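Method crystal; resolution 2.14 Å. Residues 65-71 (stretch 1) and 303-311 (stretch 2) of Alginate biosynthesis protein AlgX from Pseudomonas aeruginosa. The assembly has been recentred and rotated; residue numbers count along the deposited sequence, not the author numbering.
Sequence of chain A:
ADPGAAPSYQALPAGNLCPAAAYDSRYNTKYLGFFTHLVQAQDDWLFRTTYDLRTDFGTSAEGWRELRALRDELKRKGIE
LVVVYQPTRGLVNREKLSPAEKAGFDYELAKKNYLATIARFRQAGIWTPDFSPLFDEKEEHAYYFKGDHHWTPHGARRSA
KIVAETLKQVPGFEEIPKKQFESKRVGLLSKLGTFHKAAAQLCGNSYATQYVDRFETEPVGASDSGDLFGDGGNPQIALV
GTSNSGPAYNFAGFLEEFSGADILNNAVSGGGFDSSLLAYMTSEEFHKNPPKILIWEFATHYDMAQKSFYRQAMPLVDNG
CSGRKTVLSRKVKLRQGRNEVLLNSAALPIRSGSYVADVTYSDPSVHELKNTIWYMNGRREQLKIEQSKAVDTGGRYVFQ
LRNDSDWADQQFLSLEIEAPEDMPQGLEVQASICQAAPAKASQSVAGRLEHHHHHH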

# COMPACT_ATOMS: atom_id res chain seq x y z
N ARG A 65 -16.34 1.08 5.81
CA ARG A 65 -17.15 0.09 5.11
C ARG A 65 -16.37 -0.62 3.99
O ARG A 65 -16.47 -1.84 3.83
CB ARG A 65 -18.43 0.70 4.53
CG ARG A 65 -19.48 1.02 5.58
CD ARG A 65 -20.82 1.30 4.94
NE ARG A 65 -20.74 2.35 3.93
CZ ARG A 65 -20.94 3.64 4.18
NH1 ARG A 65 -21.22 4.04 5.42
NH2 ARG A 65 -20.85 4.53 3.20
N GLU A 66 -15.59 0.14 3.23
CA GLU A 66 -14.81 -0.44 2.15
C GLU A 66 -13.73 -1.38 2.70
O GLU A 66 -13.46 -2.44 2.13
CB GLU A 66 -14.19 0.66 1.28
CG GLU A 66 -15.20 1.40 0.38
CD GLU A 66 -14.59 2.61 -0.32
OE1 GLU A 66 -13.97 3.44 0.37
OE2 GLU A 66 -14.72 2.73 -1.56
N LEU A 67 -13.13 -0.98 3.82
CA LEU A 67 -12.10 -1.81 4.44
C LEU A 67 -12.71 -3.13 4.91
O LEU A 67 -12.16 -4.19 4.64
CB LEU A 67 -11.41 -1.07 5.58
CG LEU A 67 -10.33 -0.06 5.11
CD1 LEU A 67 -9.96 0.93 6.20
CD2 LEU A 67 -9.09 -0.79 4.63
N ARG A 68 -13.85 -3.05 5.59
CA ARG A 68 -14.54 -4.27 6.04
C ARG A 68 -14.95 -5.18 4.87
O ARG A 68 -14.75 -6.39 4.92
CB ARG A 68 -15.74 -3.94 6.94
CG ARG A 68 -16.84 -5.00 7.00
CD ARG A 68 -16.40 -6.32 7.64
NE ARG A 68 -16.23 -6.28 9.09
CZ ARG A 68 -16.03 -7.36 9.85
NH1 ARG A 68 -15.88 -7.24 11.16
NH2 ARG A 68 -15.97 -8.56 9.29
N ALA A 69 -15.50 -4.58 3.81
CA ALA A 69 -15.88 -5.35 2.63
C ALA A 69 -14.69 -6.08 2.02
O ALA A 69 -14.79 -7.26 1.65
CB ALA A 69 -16.54 -4.43 1.60
N LEU A 70 -13.56 -5.38 1.89
CA LEU A 70 -12.36 -5.99 1.34
C LEU A 70 -11.86 -7.13 2.23
O LEU A 70 -11.54 -8.22 1.73
CB LEU A 70 -11.25 -4.95 1.14
CG LEU A 70 -9.90 -5.51 0.67
CD1 LEU A 70 -10.08 -6.27 -0.66
CD2 LEU A 70 -8.86 -4.40 0.53
N ARG A 71 -11.80 -6.87 3.53
CA ARG A 71 -11.42 -7.91 4.49
C ARG A 71 -12.29 -9.15 4.32
O ARG A 71 -11.79 -10.28 4.33
CB ARG A 71 -11.50 -7.39 5.94
CG ARG A 71 -11.19 -8.42 7.03
CD ARG A 71 -12.46 -9.16 7.49
NE ARG A 71 -12.18 -10.19 8.49
CZ ARG A 71 -12.95 -11.26 8.68
NH1 ARG A 71 -14.04 -11.42 7.94
NH2 ARG A 71 -12.64 -12.15 9.61
N ASP A 303 -5.25 8.35 1.87
CA ASP A 303 -6.71 8.39 1.90
C ASP A 303 -7.20 6.96 1.76
O ASP A 303 -7.18 6.41 0.66
CB ASP A 303 -7.25 9.25 0.76
CG ASP A 303 -8.76 9.11 0.58
OD1 ASP A 303 -9.45 8.73 1.55
OD2 ASP A 303 -9.26 9.37 -0.54
N MET A 304 -7.66 6.38 2.87
CA MET A 304 -8.08 4.98 2.91
C MET A 304 -9.46 4.74 2.32
O MET A 304 -9.92 3.61 2.27
CB MET A 304 -8.05 4.44 4.35
CG MET A 304 -6.67 4.51 5.04
SD MET A 304 -6.59 3.42 6.50
CE MET A 304 -7.72 4.22 7.63
N ALA A 305 -10.13 5.80 1.88
CA ALA A 305 -11.47 5.63 1.32
C ALA A 305 -11.54 5.69 -0.20
O ALA A 305 -12.61 5.54 -0.77
CB ALA A 305 -12.44 6.63 1.94
N GLN A 306 -10.41 5.92 -0.87
CA GLN A 306 -10.39 6.11 -2.33
C GLN A 306 -11.14 5.00 -3.07
O GLN A 306 -10.74 3.84 -3.02
CB GLN A 306 -8.95 6.20 -2.83
CG GLN A 306 -8.83 6.32 -4.34
CD GLN A 306 -7.52 5.78 -4.87
OE1 GLN A 306 -6.62 5.42 -4.10
NE2 GLN A 306 -7.40 5.72 -6.19
N LYS A 307 -12.23 5.35 -3.75
CA LYS A 307 -13.13 4.34 -4.30
C LYS A 307 -12.53 3.53 -5.46
O LYS A 307 -12.79 2.33 -5.60
CB LYS A 307 -14.47 4.95 -4.70
CG LYS A 307 -15.30 5.40 -3.51
CD LYS A 307 -16.74 5.68 -3.91
N SER A 308 -11.71 4.19 -6.27
CA SER A 308 -11.08 3.51 -7.39
C SER A 308 -10.10 2.42 -6.95
O SER A 308 -9.80 1.50 -7.71
CB SER A 308 -10.41 4.52 -8.34
OG SER A 308 -9.53 5.37 -7.64
N PHE A 309 -9.60 2.52 -5.71
CA PHE A 309 -8.81 1.43 -5.13
C PHE A 309 -9.64 0.17 -4.95
O PHE A 309 -9.27 -0.92 -5.41
CB PHE A 309 -8.20 1.83 -3.78
CG PHE A 309 -7.57 0.68 -3.05
CD1 PHE A 309 -6.40 0.10 -3.53
CD2 PHE A 309 -8.14 0.18 -1.90
CE1 PHE A 309 -5.81 -0.96 -2.87
CE2 PHE A 309 -7.54 -0.89 -1.22
CZ PHE A 309 -6.38 -1.46 -1.71
N TYR A 310 -10.77 0.32 -4.28
CA TYR A 310 -11.63 -0.82 -3.98
C TYR A 310 -12.30 -1.42 -5.22
O TYR A 310 -12.48 -2.64 -5.29
CB TYR A 310 -12.64 -0.45 -2.89
CG TYR A 310 -11.93 -0.08 -1.60
CD1 TYR A 310 -11.54 -1.06 -0.69
CD2 TYR A 310 -11.58 1.24 -1.33
CE1 TYR A 310 -10.85 -0.73 0.48
CE2 TYR A 310 -10.90 1.59 -0.17
CZ TYR A 310 -10.53 0.59 0.73
OH TYR A 310 -9.85 0.93 1.89
N ARG A 311 -12.64 -0.58 -6.20
CA ARG A 311 -13.17 -1.08 -7.47
C ARG A 311 -12.21 -2.03 -8.20
O ARG A 311 -12.63 -2.88 -8.99
CB ARG A 311 -13.55 0.08 -8.40
CG ARG A 311 -14.67 0.92 -7.85
CD ARG A 311 -15.07 1.98 -8.85
NE ARG A 311 -15.67 1.42 -10.06
CZ ARG A 311 -15.96 2.15 -11.12
NH1 ARG A 311 -15.72 3.45 -11.11
NH2 ARG A 311 -16.50 1.59 -12.20

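How do the two backbones lie against each other? Residues 65-71 form part of a longer helix, held by i to i+4 bonds such as L70 N to E66 O at 3.0 Å. Stretch 2 opens with a type I beta turn from D303 to Q306 and enters a helix at K307, with Q306 in the N-cap position. The two helices run in nearly the same direction, 13° apart, and their axes come no closer than 10.8 Å. That gap is wide enough to be filled by side chains, and no clear hydrogen bond spans it. The CA atoms of E66 and Y310 are 6.9 Å apart, those of E66 and A305 7.0 Å, and those of L67 and M304 8.0 Å. The first helix therefore packs against both the turn and the opening of the second helix.

What does the aromatic ring of Y310 offer stretch 1? Its CA-to-CB bond points toward the first helix, as that of E66 points toward stretch 2, and the two side chains meet directly. E66 CB sits 3.5 Å from the centroid of the Y310 ring and only 1° off the ring normal, a nearly ideal CH-pi contact in which the weakly polarised hydrogens of a methylene face the pi cloud. The carboxyl end then reaches past the ring, with E66 CD 3.5 Å from Y310 CD2. These two residues account for the largest shares of the 357 Å² buried in the contact.

Where do the leucines fit? L67 leaves its backbone sideways, but its end comes nearer to stretch 2: CD1 of L67 lies 4.2 Å from SD of M304, while CD2 of L67 is a methyl packed beside the hydroxyl of Y310, 3.3 Å from its OH and 4.4 Å from its CZ. One turn of helix beyond E66, L70 points toward stretch 2 and places its CD2 4.1 Å from CE2 of F309 and 4.2 Å from CE1 of Y310, approaching both rings obliquely. The carbon and sulfur contacts are van der Waals packing among buried side chains, favoured because they keep apolar surface away from water.

What becomes of the polar groups at this contact? E66 extends to the turn, where its OE1 stands 2.7 Å from the backbone O of A305. Two oxygens so close would repel if neither carried a hydrogen, so the acid probably holds a proton, although the coordinates do not settle the point. The other carboxyl oxygen, E66 OE2, is 3.4 Å from CG of K307, touching the aliphatic part of a lysine whose CE and NZ are not modelled; no salt bridge can be read from it. Within stretch 2, Y310 OH donates to M304 O at 2.7 Å, tying the tyrosine back to the turn. A305 N donates to D303 OD1 at 3.0 Å, a further brace for the loop that E66 meets.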